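Local coordinates for protein phosphodiesterase (Salpingoeca rosetta, PDB 7CJ3) that belongs to the bacteriorhodopsin-like family of membrane proteins and holds retinal inside a bundle of transmembrane helices, at residues B[128-131]-B[132-136]; B[187-190]-B[191-195]; B[204-208]-B[209-213]. All coordinates share one frame; numbering follows the deposited sequence.

Contact 1 of 3, residues B[128-131]-B[132-136]. With RET (retinal), chain K.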
loop_
_atom_site.group_PDB
_atom_site.type_symbol
_atom_site.label_atom_id
_atom_site.label_comp_id
_atom_site.label_asym_id
_atom_site.label_seq_id
_atom_site.Cartn_x
_atom_site.Cartn_y
_atom_site.Cartn_z
ATOM N N LEU B 128 -8.911 -5.610 20.684
ATOM C CA LEU B 128 -10.304 -6.033 20.382
ATOM C C LEU B 128 -10.773 -5.394 19.064
ATOM O O LEU B 128 -11.664 -5.955 18.371
ATOM C CB LEU B 128 -11.157 -5.601 21.572
ATOM C CG LEU B 128 -10.905 -6.407 22.855
ATOM C CD1 LEU B 128 -11.425 -5.674 24.095
ATOM C CD2 LEU B 128 -11.536 -7.793 22.739
ATOM N N MET B 129 -10.161 -4.272 18.695
ATOM C CA MET B 129 -10.461 -3.555 17.423
ATOM C C MET B 129 -9.987 -4.391 16.222
ATOM O O MET B 129 -10.778 -4.554 15.281
ATOM C CB MET B 129 -9.827 -2.160 17.401
ATOM C CG MET B 129 -10.187 -1.348 16.171
ATOM S SD MET B 129 -11.926 -0.886 16.039
ATOM C CE MET B 129 -11.838 0.619 17.010
ATOM N N ARG B 130 -8.779 -4.953 16.268
ATOM C CA ARG B 130 -8.310 -5.878 15.201
ATOM C C ARG B 130 -9.284 -7.060 15.114
ATOM O O ARG B 130 -9.787 -7.312 13.995
ATOM C CB ARG B 130 -6.869 -6.336 15.382
ATOM C CG ARG B 130 -6.335 -7.089 14.167
ATOM C CD ARG B 130 -4.809 -7.181 14.146
ATOM N NE ARG B 130 -4.279 -7.603 15.436
ATOM C CZ ARG B 130 -3.094 -7.246 15.935
ATOM N NH1 ARG B 130 -2.246 -6.493 15.236
ATOM N NH2 ARG B 130 -2.738 -7.672 17.131
ATOM N N TYR B 131 -9.591 -7.711 16.239
ATOM C CA TYR B 131 -10.563 -8.836 16.278
ATOM C C TYR B 131 -11.920 -8.369 15.714
ATOM O O TYR B 131 -12.479 -9.091 14.857
ATOM C CB TYR B 131 -10.649 -9.431 17.690
ATOM C CG TYR B 131 -9.552 -10.411 18.029
ATOM C CD1 TYR B 131 -9.534 -11.702 17.479
ATOM C CD2 TYR B 131 -8.543 -10.080 18.923
ATOM C CE1 TYR B 131 -8.538 -12.616 17.785
ATOM C CE2 TYR B 131 -7.543 -10.988 19.255
ATOM C CZ TYR B 131 -7.537 -12.258 18.685
ATOM O OH TYR B 131 -6.551 -13.154 19.021
ATOM N N ALA B 132 -12.404 -7.183 16.095
ATOM C CA ALA B 132 -13.660 -6.597 15.566
ATOM C C ALA B 132 -13.619 -6.450 14.048
ATOM O O ALA B 132 -14.545 -6.891 13.380
ATOM C CB ALA B 132 -13.922 -5.263 16.219
ATOM N N GLU B 133 -12.591 -5.799 13.519
ATOM C CA GLU B 133 -12.320 -5.723 12.058
ATOM C C GLU B 133 -12.408 -7.119 11.397
ATOM O O GLU B 133 -13.140 -7.288 10.390
ATOM C CB GLU B 133 -10.916 -5.156 11.863
ATOM C CG GLU B 133 -10.523 -5.065 10.404
ATOM C CD GLU B 133 -9.104 -5.505 10.081
ATOM O OE1 GLU B 133 -8.208 -5.309 10.933
ATOM O OE2 GLU B 133 -8.907 -6.049 8.970
ATOM N N TRP B 134 -11.644 -8.085 11.931
ATOM C CA TRP B 134 -11.581 -9.478 11.428
ATOM C C TRP B 134 -12.993 -10.090 11.387
ATOM O O TRP B 134 -13.346 -10.700 10.334
ATOM C CB TRP B 134 -10.583 -10.326 12.238
ATOM C CG TRP B 134 -9.135 -9.979 12.010
ATOM C CD1 TRP B 134 -8.638 -9.043 11.135
ATOM C CD2 TRP B 134 -7.985 -10.549 12.675
ATOM N NE1 TRP B 134 -7.271 -8.993 11.217
ATOM C CE2 TRP B 134 -6.840 -9.912 12.145
ATOM C CE3 TRP B 134 -7.796 -11.547 13.639
ATOM C CZ2 TRP B 134 -5.551 -10.222 12.577
ATOM C CZ3 TRP B 134 -6.514 -11.881 14.035
ATOM C CH2 TRP B 134 -5.414 -11.188 13.536
ATOM N N ILE B 135 -13.784 -9.906 12.448
ATOM C CA ILE B 135 -15.146 -10.508 12.570
ATOM C C ILE B 135 -16.139 -9.847 11.597
ATOM O O ILE B 135 -17.081 -10.564 11.141
ATOM C CB ILE B 135 -15.622 -10.446 14.034
ATOM C CG1 ILE B 135 -14.911 -11.529 14.855
ATOM C CG2 ILE B 135 -17.149 -10.547 14.142
ATOM C CD1 ILE B 135 -14.833 -11.239 16.358
ATOM N N ILE B 136 -15.969 -8.558 11.280
ATOM C CA ILE B 136 -16.817 -7.876 10.263
ATOM C C ILE B 136 -16.366 -8.253 8.852
ATOM O O ILE B 136 -17.251 -8.432 8.000
ATOM C CB ILE B 136 -16.801 -6.360 10.451
ATOM C CG1 ILE B 136 -17.370 -5.971 11.815
ATOM C CG2 ILE B 136 -17.535 -5.657 9.325
ATOM C CD1 ILE B 136 -17.075 -4.532 12.199
HETATM C C1 RET K . -6.567 -16.613 15.277
HETATM C C2 RET K . -6.648 -17.323 16.630
HETATM C C3 RET K . -5.869 -18.559 16.710
HETATM C C4 RET K . -6.276 -19.530 15.622
HETATM C C5 RET K . -6.652 -18.904 14.308
HETATM C C6 RET K . -6.668 -17.566 14.090
HETATM C C7 RET K . -6.834 -17.073 12.714
HETATM C C8 RET K . -7.018 -15.768 12.269
HETATM C C9 RET K . -7.404 -15.328 10.968
HETATM C C10 RET K . -7.608 -13.962 10.652
HETATM C C11 RET K . -7.804 -13.376 9.394
HETATM C C12 RET K . -7.892 -12.034 9.043
HETATM C C13 RET K . -8.142 -11.493 7.771
HETATM C C14 RET K . -8.299 -10.129 7.606
HETATM C C15 RET K . -9.045 -9.477 6.533
HETATM C C16 RET K . -7.745 -15.622 15.288
HETATM C C17 RET K . -5.248 -15.820 15.234
HETATM C C18 RET K . -7.010 -19.951 13.274
HETATM C C19 RET K . -7.598 -16.305 9.849
HETATM C C20 RET K . -8.207 -12.435 6.608
#
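Arg130, Tyr131 and Trp134 meet within one turn near the start of helix 128-149, where Tyr131 and Trp134 line the retinal pocket; the case illustrates how a single helical turn can build one side of a chromophore site. The indole of Trp134 is the shared wall. Atom C12 of the retinal lies over one of its faces, 3.6 Å above the plane, and the polyene runs on past the five-membered ring, bringing C14 to 3.7 Å from Trp134 CD1. The opposite face is backed by the aliphatic part of Arg130. With CG anti to the backbone N (chi1 -170°), the arginine runs alongside the indole and in the same direction, placing Arg130 CG 3.9 Å from the centroid of the Trp134 five-membered ring in a CH-pi contact. The next methylene follows, Arg130 CD standing 3.5 Å from Trp134 CZ2. Beyond it the guanidinium forms a salt bridge with Glu254, so the chain is held at its charged end as well as along its length.

Tyr131 approaches from another direction. The edge of Trp134 points at the phenol face, the tyrosine and six-membered indole rings having centroids 5.6 Å apart and planes at 69°: a T-shaped stack. The phenol in turn offers its own edge to the ligand, with Tyr131 CE1 4.0 Å from retinal C16.

Backbone bonds fix the spacing of these groups. Trp134 N donates to Arg130 O at 2.9 Å, and Glu133 N to Met129 O at 2.8 Å. Glu133 OE2 lies at the indole edge, in the ring plane, and makes a weak hydrogen bond to Lys265; Trp134 NE1 makes its own, also weak, to Asp261. A tryptophan laid flat against the polyene is a familiar feature of the retinal pocket in microbial rhodopsins; here Arg130 of the same helix backs it.

Contact 2 of 3, residues B[187-190]-B[191-195]. With OLC ((2R)-2,3-dihydroxypropyl (9Z)-octadec-9-enoate), chain O; RET (retinal), chain K.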
loop_
_atom_site.group_PDB
_atom_site.type_symbol
_atom_site.label_atom_id
_atom_site.label_comp_id
_atom_site.label_asym_id
_atom_site.label_seq_id
_atom_site.Cartn_x
_atom_site.Cartn_y
_atom_site.Cartn_z
ATOM N N GLY B 187 -9.254 -25.859 19.182
ATOM C CA GLY B 187 -10.581 -25.949 18.540
ATOM C C GLY B 187 -10.741 -24.898 17.457
ATOM O O GLY B 187 -11.269 -25.233 16.370
ATOM N N SER B 188 -10.291 -23.663 17.743
ATOM C CA SER B 188 -10.184 -22.519 16.790
ATOM C C SER B 188 -9.363 -22.938 15.570
ATOM O O SER B 188 -9.926 -23.028 14.428
ATOM C CB SER B 188 -9.559 -21.317 17.450
ATOM O OG SER B 188 -10.537 -20.469 18.068
ATOM N N PHE B 189 -8.085 -23.202 15.807
ATOM C CA PHE B 189 -7.163 -23.766 14.781
ATOM C C PHE B 189 -7.845 -24.863 13.944
ATOM O O PHE B 189 -7.742 -24.831 12.702
ATOM C CB PHE B 189 -5.902 -24.321 15.428
ATOM C CG PHE B 189 -4.957 -24.829 14.385
ATOM C CD1 PHE B 189 -4.403 -23.937 13.474
ATOM C CD2 PHE B 189 -4.717 -26.183 14.239
ATOM C CE1 PHE B 189 -3.579 -24.388 12.456
ATOM C CE2 PHE B 189 -3.894 -26.625 13.223
ATOM C CZ PHE B 189 -3.327 -25.729 12.339
ATOM N N ALA B 190 -8.549 -25.802 14.597
ATOM C CA ALA B 190 -9.194 -26.966 13.944
ATOM C C ALA B 190 -10.303 -26.491 13.005
ATOM O O ALA B 190 -10.436 -27.029 11.915
ATOM C CB ALA B 190 -9.718 -27.918 14.981
ATOM N N THR B 191 -11.088 -25.511 13.427
ATOM C CA THR B 191 -12.192 -24.932 12.623
ATOM C C THR B 191 -11.605 -24.187 11.417
ATOM O O THR B 191 -12.151 -24.312 10.296
ATOM C CB THR B 191 -13.014 -23.978 13.486
ATOM O OG1 THR B 191 -13.214 -24.615 14.751
ATOM C CG2 THR B 191 -14.323 -23.611 12.830
ATOM N N TYR B 192 -10.515 -23.445 11.639
ATOM C CA TYR B 192 -9.751 -22.766 10.561
ATOM C C TYR B 192 -9.376 -23.778 9.460
ATOM O O TYR B 192 -9.483 -23.384 8.257
ATOM C CB TYR B 192 -8.539 -22.011 11.115
ATOM C CG TYR B 192 -7.639 -21.475 10.028
ATOM C CD1 TYR B 192 -7.911 -20.259 9.403
ATOM C CD2 TYR B 192 -6.540 -22.203 9.587
ATOM C CE1 TYR B 192 -7.094 -19.769 8.392
ATOM C CE2 TYR B 192 -5.714 -21.718 8.587
ATOM C CZ TYR B 192 -5.993 -20.504 7.978
ATOM O OH TYR B 192 -5.181 -20.052 6.986
ATOM N N ILE B 193 -8.961 -25.013 9.821
ATOM C CA ILE B 193 -8.665 -26.095 8.830
ATOM C C ILE B 193 -9.972 -26.457 8.095
ATOM O O ILE B 193 -9.970 -26.514 6.839
ATOM C CB ILE B 193 -8.049 -27.354 9.477
ATOM C CG1 ILE B 193 -6.806 -27.076 10.321
ATOM C CG2 ILE B 193 -7.743 -28.409 8.413
ATOM C CD1 ILE B 193 -5.680 -26.480 9.539
ATOM N N TYR B 194 -11.042 -26.731 8.854
ATOM C CA TYR B 194 -12.372 -27.072 8.305
ATOM C C TYR B 194 -12.770 -26.001 7.277
ATOM O O TYR B 194 -13.271 -26.332 6.174
ATOM C CB TYR B 194 -13.376 -27.239 9.449
ATOM C CG TYR B 194 -14.816 -27.234 9.001
ATOM C CD1 TYR B 194 -15.464 -28.402 8.627
ATOM C CD2 TYR B 194 -15.525 -26.047 8.932
ATOM C CE1 TYR B 194 -16.779 -28.390 8.185
ATOM C CE2 TYR B 194 -16.827 -26.010 8.461
ATOM C CZ TYR B 194 -17.460 -27.186 8.098
ATOM O OH TYR B 194 -18.752 -27.120 7.664
ATOM N N VAL B 195 -12.541 -24.736 7.630
ATOM C CA VAL B 195 -12.918 -23.548 6.814
ATOM C C VAL B 195 -12.097 -23.533 5.518
ATOM O O VAL B 195 -12.712 -23.397 4.418
ATOM C CB VAL B 195 -12.726 -22.254 7.635
ATOM C CG1 VAL B 195 -12.675 -21.010 6.756
ATOM C CG2 VAL B 195 -13.797 -22.096 8.709
HETATM C C18 OLC O . -4.975 -29.690 17.554
HETATM C C10 OLC O . -10.716 -30.297 11.184
HETATM C C9 OLC O . -11.631 -30.416 10.221
HETATM C C17 OLC O . -5.938 -30.849 17.339
HETATM C C11 OLC O . -9.355 -30.942 11.164
HETATM C C8 OLC O . -11.441 -31.252 8.989
HETATM C C24 OLC O . -15.815 -37.861 5.108
HETATM C C16 OLC O . -6.910 -30.512 16.201
HETATM C C12 OLC O . -8.860 -31.077 12.601
HETATM C C7 OLC O . -12.620 -31.101 8.018
HETATM C C15 OLC O . -7.106 -31.645 15.173
HETATM C C13 OLC O . -7.504 -30.419 12.892
HETATM C C6 OLC O . -12.655 -32.354 7.154
HETATM C C14 OLC O . -6.582 -31.306 13.755
HETATM C C5 OLC O . -13.165 -32.160 5.737
HETATM C C4 OLC O . -14.575 -31.623 5.748
HETATM C C3 OLC O . -15.653 -32.589 6.265
HETATM C C2 OLC O . -15.754 -33.898 5.459
HETATM C C21 OLC O . -17.815 -36.625 4.228
HETATM C C1 OLC O . -17.163 -34.485 5.462
HETATM C C22 OLC O . -16.484 -37.290 3.847
HETATM O O19 OLC O . -17.890 -34.359 6.433
HETATM O O25 OLC O . -14.408 -37.590 5.123
HETATM O O23 OLC O . -16.695 -38.317 2.849
HETATM O O20 OLC O . -17.685 -35.202 4.297
HETATM C C1 RET K . -6.567 -16.613 15.277
HETATM C C2 RET K . -6.648 -17.323 16.630
HETATM C C3 RET K . -5.869 -18.559 16.710
HETATM C C4 RET K . -6.276 -19.530 15.622
HETATM C C5 RET K . -6.652 -18.904 14.308
HETATM C C6 RET K . -6.668 -17.566 14.090
HETATM C C7 RET K . -6.834 -17.073 12.714
HETATM C C8 RET K . -7.018 -15.768 12.269
HETATM C C9 RET K . -7.404 -15.328 10.968
HETATM C C10 RET K . -7.608 -13.962 10.652
HETATM C C11 RET K . -7.804 -13.376 9.394
HETATM C C12 RET K . -7.892 -12.034 9.043
HETATM C C13 RET K . -8.142 -11.493 7.771
HETATM C C14 RET K . -8.299 -10.129 7.606
HETATM C C15 RET K . -9.045 -9.477 6.533
HETATM C C16 RET K . -7.745 -15.622 15.288
HETATM C C17 RET K . -5.248 -15.820 15.234
HETATM C C18 RET K . -7.010 -19.951 13.274
HETATM C C19 RET K . -7.598 -16.305 9.849
HETATM C C20 RET K . -8.207 -12.435 6.608
#
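Gly187 and Thr191, one turn apart on helix 178-207, offer a compact example of a hydroxyl satisfied by its own helix. The carbonyl oxygen of Gly187 accepts twice: from Thr191 N at 3.0 Å and from Thr191 OG1 at 2.6 Å, the two donors arriving from opposite faces of the carbonyl plane. The threonine hydroxyl stands beside its own backbone N and anti to the carbonyl carbon (chi1 -44°), which turns it back toward the preceding turn.

The other amides follow the ordinary helical rule. Tyr192 N donates to Ser188 O at 2.9 Å, with an N-H...O angle of 169°; Ile193 N reaches Phe189 O at 3.1 Å, and Tyr194 N finds Ala190 O at the same 3.1 Å. Three side-chain hydroxyls look elsewhere: Ser188 OG to Leu166 O, Tyr192 OH to Ser234 OG and Tyr194 OH to Asp158 OD2. Ser188 and Tyr194 thereby tie the turn to helix 153-173, and Tyr192 to Ser234 at the junction between helices 219-233 and 235-245.

This is a transmembrane helix with two different apolar surroundings, as suits the bacteriorhodopsin-like fold. Toward the interior, Tyr192 belongs to the retinal pocket; its CB comes 3.4 Å from retinal C18, while the phenol ring lies obliquely to that methyl group and continues toward C19. On the lipid side, the chain of (2R)-2,3-dihydroxypropyl (9Z)-octadec-9-enoate passes the same turn, with C9 of the lipid 3.7 Å from Tyr194 CB and C7 near the plane of the Tyr194 ring, at its edge.

The side chains of Phe189 and Ile193 meet through apolar atoms. Ile193 CG1 lies over one face of the phenyl ring, offset toward its rim, and Ile193 CD1 comes 3.7 Å from Phe189 CZ as the two side chains cross at a slant.

Contact 3 of 3, residues B[204-208]-B[209-213]. With OLC ((2R)-2,3-dihydroxypropyl (9Z)-octadec-9-enoate), chain N.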
loop_
_atom_site.group_PDB
_atom_site.type_symbol
_atom_site.label_atom_id
_atom_site.label_comp_id
_atom_site.label_asym_id
_atom_site.label_seq_id
_atom_site.Cartn_x
_atom_site.Cartn_y
_atom_site.Cartn_z
ATOM N N GLY B 204 -13.044 -25.269 -6.254
ATOM C CA GLY B 204 -12.827 -26.487 -7.048
ATOM C C GLY B 204 -14.078 -26.903 -7.816
ATOM O O GLY B 204 -13.978 -27.139 -9.050
ATOM N N LYS B 205 -15.222 -27.012 -7.132
ATOM C CA LYS B 205 -16.513 -27.349 -7.780
ATOM C C LYS B 205 -16.675 -26.460 -9.027
ATOM O O LYS B 205 -16.999 -27.001 -10.128
ATOM C CB LYS B 205 -17.655 -27.221 -6.771
ATOM C CG LYS B 205 -17.705 -28.328 -5.735
ATOM C CD LYS B 205 -18.483 -27.972 -4.491
ATOM C CE LYS B 205 -18.330 -29.017 -3.401
ATOM N NZ LYS B 205 -19.162 -28.741 -2.202
ATOM N N ALA B 206 -16.284 -25.183 -8.932
ATOM C CA ALA B 206 -16.537 -24.116 -9.931
ATOM C C ALA B 206 -15.481 -24.108 -11.040
ATOM O O ALA B 206 -15.758 -23.546 -12.097
ATOM C CB ALA B 206 -16.588 -22.783 -9.246
ATOM N N MET B 207 -14.311 -24.697 -10.804
ATOM C CA MET B 207 -13.234 -24.775 -11.823
ATOM C C MET B 207 -13.547 -25.860 -12.857
ATOM O O MET B 207 -12.922 -25.803 -13.941
ATOM C CB MET B 207 -11.885 -25.075 -11.157
ATOM C CG MET B 207 -11.268 -23.890 -10.474
ATOM S SD MET B 207 -9.977 -24.387 -9.319
ATOM C CE MET B 207 -8.604 -24.557 -10.459
ATOM N N GLN B 208 -14.491 -26.777 -12.569
ATOM C CA GLN B 208 -14.856 -27.892 -13.498
ATOM C C GLN B 208 -15.436 -27.318 -14.793
ATOM O O GLN B 208 -16.102 -26.273 -14.793
ATOM C CB GLN B 208 -15.806 -28.888 -12.834
ATOM C CG GLN B 208 -15.104 -29.601 -11.684
ATOM C CD GLN B 208 -15.991 -30.304 -10.683
ATOM O OE1 GLN B 208 -17.180 -30.519 -10.914
ATOM N NE2 GLN B 208 -15.404 -30.673 -9.544
ATOM N N PRO B 209 -15.198 -27.998 -15.932
ATOM C CA PRO B 209 -15.649 -27.511 -17.241
ATOM C C PRO B 209 -17.174 -27.595 -17.401
ATOM O O PRO B 209 -17.721 -26.783 -18.134
ATOM C CB PRO B 209 -15.000 -28.465 -18.253
ATOM C CG PRO B 209 -13.950 -29.249 -17.469
ATOM C CD PRO B 209 -14.464 -29.266 -16.044
ATOM N N ASP B 210 -17.792 -28.584 -16.731
ATOM C CA ASP B 210 -19.242 -28.906 -16.822
ATOM C C ASP B 210 -20.052 -27.936 -15.956
ATOM O O ASP B 210 -21.244 -27.731 -16.276
ATOM C CB ASP B 210 -19.505 -30.368 -16.434
ATOM C CG ASP B 210 -19.347 -31.353 -17.598
ATOM O OD1 ASP B 210 -19.809 -31.007 -18.723
ATOM O OD2 ASP B 210 -18.761 -32.460 -17.385
ATOM N N PHE B 211 -19.427 -27.331 -14.936
ATOM C CA PHE B 211 -20.078 -26.564 -13.840
ATOM C C PHE B 211 -21.081 -25.532 -14.404
ATOM O O PHE B 211 -20.704 -24.738 -15.295
ATOM C CB PHE B 211 -19.002 -25.896 -12.975
ATOM C CG PHE B 211 -19.538 -25.128 -11.792
ATOM C CD1 PHE B 211 -20.012 -25.783 -10.661
ATOM C CD2 PHE B 211 -19.566 -23.746 -11.810
ATOM C CE1 PHE B 211 -20.502 -25.062 -9.581
ATOM C CE2 PHE B 211 -20.077 -23.026 -10.736
ATOM C CZ PHE B 211 -20.554 -23.685 -9.627
ATOM N N GLN B 212 -22.330 -25.542 -13.912
ATOM C CA GLN B 212 -23.369 -24.504 -14.195
ATOM C C GLN B 212 -23.884 -23.967 -12.857
ATOM O O GLN B 212 -24.105 -24.749 -11.930
ATOM C CB GLN B 212 -24.510 -25.050 -15.075
ATOM N N PRO B 213 -24.096 -22.635 -12.707
ATOM C CA PRO B 213 -23.889 -21.665 -13.784
ATOM C C PRO B 213 -22.417 -21.281 -13.919
ATOM O O PRO B 213 -21.670 -21.400 -12.942
ATOM C CB PRO B 213 -24.691 -20.449 -13.309
ATOM C CG PRO B 213 -24.540 -20.502 -11.804
ATOM C CD PRO B 213 -24.545 -21.985 -11.464
HETATM C C18 OLC N . -1.277 -23.876 9.123
HETATM C C10 OLC N . -6.154 -26.974 0.832
HETATM C C9 OLC N . -6.184 -27.895 -0.157
HETATM C C17 OLC N . -1.655 -24.886 8.044
HETATM C C11 OLC N . -6.148 -27.254 2.306
HETATM C C8 OLC N . -6.236 -29.379 -0.011
HETATM C C24 OLC N . -11.093 -31.114 -8.763
HETATM C C16 OLC N . -2.929 -24.580 7.229
HETATM C C12 OLC N . -5.452 -26.142 3.059
HETATM C C7 OLC N . -6.818 -30.022 -1.264
HETATM C C15 OLC N . -3.485 -25.818 6.501
HETATM C C13 OLC N . -4.740 -26.660 4.346
HETATM C C6 OLC N . -7.601 -31.305 -0.961
HETATM C C14 OLC N . -4.108 -25.472 5.144
HETATM C C5 OLC N . -9.052 -31.148 -0.438
HETATM C C4 OLC N . -10.167 -30.671 -1.426
HETATM C C3 OLC N . -9.850 -30.755 -2.934
HETATM C C2 OLC N . -10.736 -29.903 -3.872
HETATM C C21 OLC N . -10.029 -29.021 -7.722
HETATM C C1 OLC N . -9.986 -29.591 -5.190
HETATM C C22 OLC N . -10.294 -29.829 -9.020
HETATM O O19 OLC N . -8.756 -29.460 -5.188
HETATM O O25 OLC N . -11.572 -31.590 -10.010
HETATM O O23 OLC N . -10.967 -29.043 -10.035
HETATM O O20 OLC N . -10.671 -29.482 -6.504
#
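Ala206 and Phe211 show how a chain leaving a helix can fold an aromatic ring back onto it. Their apolar contact is the main one. Ala206 CA stands over the middle of the phenyl face, 3.6 Å from the centroid of the Phe211 ring and 12° off the ring normal, a well-centred CH-pi contact. The methyl group extends it toward one rim, Ala206 CB lying 3.8 Å from Phe211 CE2. Phe211 CG is anti to its backbone N (chi1 -178°), a setting that carries the ring back over residues 205 and 206. Two carbonyl oxygens are van der Waals neighbours of the same side chain: Lys205 O lies 3.3 Å from Phe211 CD1, obliquely to the ring plane, and Gln208 O lies 3.4 Å from Phe211 CB. Ala206 also touches Leu222 of helix 219-233, while Phe211 also touches Arg150.

The route back is a type I beta turn over Gln208-Phe211, with Pro209 and Asp210 at its two inner positions. It connects the C-terminal end of helix 178-207 to the loop leading toward helix 219-233, one of the inter-helix connections of this bacteriorhodopsin-like bundle.

Polar interaction across the turn is slight: Phe211 N donates to Gln208 O at 3.5 Å, a weak hydrogen bond. Just before the turn, Met207 N donates to Gly204 O at 3.0 Å.

Lipid contact is looser. The extended side chain of Gln208 brings NE2 to 4.0 Å from O25 in the glycerol head of (2R)-2,3-dihydroxypropyl (9Z)-octadec-9-enoate, and Gly204 O is 3.7 Å from O23 of the same head group.

How the contacts relate
From the N terminus the three contacts come in series, with none nesting or crossing; each is local, between neighbouring turns or round a turn, and none closes a long loop. Contact 1 lies early on helix 128-149 and contact 2 midway along helix 178-207. Their centres are about 18 Å apart, and they do not touch each other, yet both reach the retinal, contact 1 mainly along the polyene, contact 2 mainly at the ring end. Helix 153-173 packs against both. Contact 3 shares helix 178-207 with contact 2 but sits where that helix gives way to a loop, about 26 Å away between centres, far from the pocket and beside helix 219-233.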